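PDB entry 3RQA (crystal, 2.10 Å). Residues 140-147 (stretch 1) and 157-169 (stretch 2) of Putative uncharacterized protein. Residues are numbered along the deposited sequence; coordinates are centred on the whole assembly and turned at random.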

# COMPACT_ATOMS: atom_id res chain seq x y z
N GLN C 140 -11.06 -15.89 5.65
CA GLN C 140 -10.95 -17.30 5.31
C GLN C 140 -11.12 -18.08 6.60
O GLN C 140 -10.48 -17.77 7.60
CB GLN C 140 -9.59 -17.63 4.69
CG GLN C 140 -9.34 -16.93 3.37
CD GLN C 140 -8.36 -17.69 2.49
OE1 GLN C 140 -8.00 -17.24 1.40
NE2 GLN C 140 -7.94 -18.86 2.95
N LEU C 141 -11.99 -19.07 6.57
CA LEU C 141 -12.26 -19.89 7.74
C LEU C 141 -12.21 -21.39 7.45
O LEU C 141 -13.04 -21.92 6.70
CB LEU C 141 -13.64 -19.54 8.31
CG LEU C 141 -13.87 -18.08 8.74
CD1 LEU C 141 -15.28 -17.93 9.32
CD2 LEU C 141 -12.83 -17.67 9.76
N PRO C 142 -11.22 -22.10 8.01
CA PRO C 142 -11.10 -23.55 7.80
C PRO C 142 -12.43 -24.19 8.20
O PRO C 142 -13.03 -23.79 9.20
CB PRO C 142 -9.97 -23.93 8.75
CG PRO C 142 -9.06 -22.74 8.66
CD PRO C 142 -10.04 -21.57 8.71
N ALA C 143 -12.89 -25.16 7.42
CA ALA C 143 -14.16 -25.81 7.71
C ALA C 143 -14.27 -27.21 7.10
O ALA C 143 -13.50 -27.59 6.23
CB ALA C 143 -15.30 -24.95 7.19
N ASP C 144 -15.24 -27.98 7.59
CA ASP C 144 -15.49 -29.32 7.09
C ASP C 144 -16.90 -29.38 6.51
O ASP C 144 -17.81 -28.67 6.96
CB ASP C 144 -15.34 -30.36 8.21
CG ASP C 144 -13.89 -30.53 8.66
OD1 ASP C 144 -13.58 -31.49 9.41
OD2 ASP C 144 -13.04 -29.69 8.28
N VAL C 145 -17.08 -30.19 5.48
CA VAL C 145 -18.38 -30.33 4.85
C VAL C 145 -19.24 -31.29 5.68
O VAL C 145 -18.87 -32.46 5.85
CB VAL C 145 -18.26 -30.90 3.42
CG1 VAL C 145 -19.64 -31.07 2.80
CG2 VAL C 145 -17.40 -29.97 2.57
N LEU C 146 -20.35 -30.79 6.21
CA LEU C 146 -21.28 -31.59 7.00
C LEU C 146 -22.25 -32.29 6.05
O LEU C 146 -22.55 -33.47 6.20
CB LEU C 146 -22.10 -30.72 7.96
CG LEU C 146 -21.54 -29.99 9.17
CD1 LEU C 146 -22.71 -29.41 9.95
CD2 LEU C 146 -20.76 -30.92 10.06
N ALA C 147 -22.76 -31.52 5.08
CA ALA C 147 -23.70 -32.05 4.11
C ALA C 147 -23.51 -31.44 2.73
O ALA C 147 -23.04 -30.31 2.60
CB ALA C 147 -25.11 -31.81 4.58
N LEU C 157 -23.77 -26.73 -0.05
CA LEU C 157 -22.86 -27.24 0.95
C LEU C 157 -23.17 -26.64 2.31
O LEU C 157 -23.52 -25.47 2.41
CB LEU C 157 -21.42 -26.87 0.58
CG LEU C 157 -20.56 -27.81 -0.28
CD1 LEU C 157 -21.42 -28.73 -1.15
CD2 LEU C 157 -19.63 -26.96 -1.12
N TRP C 158 -23.06 -27.47 3.34
CA TRP C 158 -23.25 -27.04 4.71
C TRP C 158 -21.86 -27.22 5.29
O TRP C 158 -21.37 -28.35 5.39
CB TRP C 158 -24.26 -27.93 5.44
CG TRP C 158 -25.69 -27.62 5.10
CD1 TRP C 158 -26.60 -26.99 5.90
CD2 TRP C 158 -26.36 -27.90 3.87
NE1 TRP C 158 -27.80 -26.87 5.25
CE2 TRP C 158 -27.68 -27.42 4.00
CE3 TRP C 158 -25.97 -28.51 2.67
CZ2 TRP C 158 -28.63 -27.54 2.97
CZ3 TRP C 158 -26.91 -28.63 1.64
CH2 TRP C 158 -28.22 -28.14 1.80
N LEU C 159 -21.22 -26.12 5.64
CA LEU C 159 -19.88 -26.17 6.20
C LEU C 159 -19.88 -25.77 7.68
O LEU C 159 -20.51 -24.79 8.07
CB LEU C 159 -18.95 -25.22 5.43
CG LEU C 159 -18.68 -25.36 3.92
CD1 LEU C 159 -18.18 -26.75 3.61
CD2 LEU C 159 -19.92 -25.04 3.13
N ARG C 160 -19.15 -26.53 8.49
CA ARG C 160 -19.03 -26.25 9.91
C ARG C 160 -17.60 -25.75 10.13
O ARG C 160 -16.65 -26.47 9.81
CB ARG C 160 -19.26 -27.50 10.75
CG ARG C 160 -19.21 -27.23 12.24
CD ARG C 160 -18.34 -28.24 12.96
NE ARG C 160 -18.96 -29.56 13.04
CZ ARG C 160 -18.35 -30.69 12.69
NH1 ARG C 160 -17.11 -30.66 12.23
NH2 ARG C 160 -18.98 -31.85 12.83
N PHE C 161 -17.46 -24.54 10.67
CA PHE C 161 -16.13 -23.98 10.90
C PHE C 161 -15.37 -24.78 11.94
O PHE C 161 -15.96 -25.33 12.86
CB PHE C 161 -16.20 -22.50 11.38
CG PHE C 161 -17.03 -21.60 10.49
CD1 PHE C 161 -16.79 -21.52 9.12
CD2 PHE C 161 -18.06 -20.82 11.03
CE1 PHE C 161 -17.56 -20.70 8.30
CE2 PHE C 161 -18.84 -19.99 10.23
CZ PHE C 161 -18.59 -19.93 8.86
N ALA C 162 -14.05 -24.87 11.76
CA ALA C 162 -13.21 -25.56 12.73
C ALA C 162 -13.22 -24.59 13.92
O ALA C 162 -13.53 -23.41 13.74
CB ALA C 162 -11.79 -25.71 12.18
N PRO C 163 -12.91 -25.06 15.14
CA PRO C 163 -12.93 -24.14 16.29
C PRO C 163 -12.26 -22.82 15.97
O PRO C 163 -11.13 -22.79 15.48
CB PRO C 163 -12.20 -24.92 17.37
CG PRO C 163 -12.65 -26.33 17.08
CD PRO C 163 -12.51 -26.41 15.57
N LEU C 164 -12.97 -21.72 16.24
CA LEU C 164 -12.48 -20.38 15.97
C LEU C 164 -11.62 -19.75 17.05
O LEU C 164 -10.99 -18.72 16.82
CB LEU C 164 -13.67 -19.44 15.71
CG LEU C 164 -14.61 -19.86 14.57
CD1 LEU C 164 -15.97 -19.25 14.78
CD2 LEU C 164 -14.03 -19.44 13.23
N GLY C 165 -11.59 -20.34 18.24
CA GLY C 165 -10.80 -19.75 19.31
C GLY C 165 -11.61 -18.63 19.94
O GLY C 165 -12.46 -18.03 19.27
N THR C 166 -11.35 -18.34 21.21
CA THR C 166 -12.09 -17.30 21.95
C THR C 166 -12.24 -15.94 21.27
O THR C 166 -13.35 -15.43 21.14
CB THR C 166 -11.45 -17.10 23.34
OG1 THR C 166 -11.43 -18.35 24.03
CG2 THR C 166 -12.25 -16.08 24.15
N GLY C 167 -11.11 -15.36 20.86
CA GLY C 167 -11.10 -14.06 20.20
C GLY C 167 -11.85 -13.97 18.88
O GLY C 167 -12.67 -13.08 18.70
N LEU C 168 -11.56 -14.87 17.95
CA LEU C 168 -12.23 -14.83 16.66
C LEU C 168 -13.71 -15.13 16.82
O LEU C 168 -14.54 -14.50 16.17
CB LEU C 168 -11.60 -15.84 15.69
CG LEU C 168 -12.25 -15.89 14.30
CD1 LEU C 168 -12.21 -14.50 13.63
CD2 LEU C 168 -11.52 -16.93 13.45
N GLN C 169 -14.06 -16.10 17.67
CA GLN C 169 -15.48 -16.40 17.87
C GLN C 169 -16.21 -15.13 18.30
O GLN C 169 -17.25 -14.77 17.74
CB GLN C 169 -15.70 -17.48 18.93
CG GLN C 169 -17.17 -17.87 18.98
CD GLN C 169 -17.44 -19.13 19.77
OE1 GLN C 169 -16.77 -20.15 19.59
NE2 GLN C 169 -18.44 -19.07 20.64
O HOH W 1 -12.71 -22.04 11.30

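Residues 140-147 and the strand 157-161 pair as antiparallel neighbours in a sheet, their N-to-C directions 134° apart and their axes approaching to 4.5 Å. The register is fixed by CA-CA distances of 4.2 Å for Ala143 with Phe161 and 4.6 Å for Val145 with Leu159, both non-hydrogen-bonded pairs, whereas Asp144 and Arg160 form the hydrogen-bonded pair between them. Their bonds are reciprocal: Asp144 N donates to Arg160 O and Arg160 N to Asp144 O, each at 3.0 Å, with N-H...O angles of 164° and 166°.

Beyond Val145 the register slips by one residue in a beta bulge. Leu146, with phi/psi of -86/-45, departs from extended geometry, and two successive amides converge on one acceptor: Leu146 N lies 2.8 Å from Trp158 O (160°), while Ala147 N makes a weak bond to the same Trp158 O at 3.5 Å (164°). Trp158 N in turn donates to Ala147 O at 2.9 Å, restoring a hydrogen-bonded pair past the bulge.

At the other end, Ala162 N donates to Pro142 O at 3.0 Å and a nearly linear 171°. Pro142 N has no hydrogen to donate, and it lies 6.3 Å from Ala162 O in any case, so the direct backbone bonding there is one-sided. Water 1 adds to it, donating to Pro142 O at 2.8 Å and to Ala162 O at 2.9 Å; Pro142 O thus accepts from both an amide and a water. Several carbonyls also receive CA-H...O contacts, the shortest from Leu159 CA to Asp144 O at 3.3 Å.

The side chains of Ala143, Val145, Leu159 and Phe161 share one face of the sheet. Val145 CG2 meets Leu159 CD1 at 3.5 Å, and Ala143 CB lies 4.1 Å from Leu159 CB. Leu141 CD1 sits over the Phe161 ring, 3.8 Å from its centroid and 14° off the normal, a CH-pi contact; Leu141 CD2 reaches Leu168 CD2 at 4.0 Å, bringing the helix into the apolar cluster.

Asp144, Ala147, Trp158 and Arg160 direct their side chains to the other face. Asp144 OD1 and Arg160 NH1 are 4.6 Å apart, beyond a salt bridge, so their charges are merely near; Asp144 OD2 and Arg160 NE and NH2 are satisfied elsewhere in the structure. Leu146 CD2 covers one face of the guanidinium, 3.4 Å from Arg160 NH2, leaving the edge of that planar group free for polar partners. Ala147 CB packs 3.9 Å from Trp158 CE3.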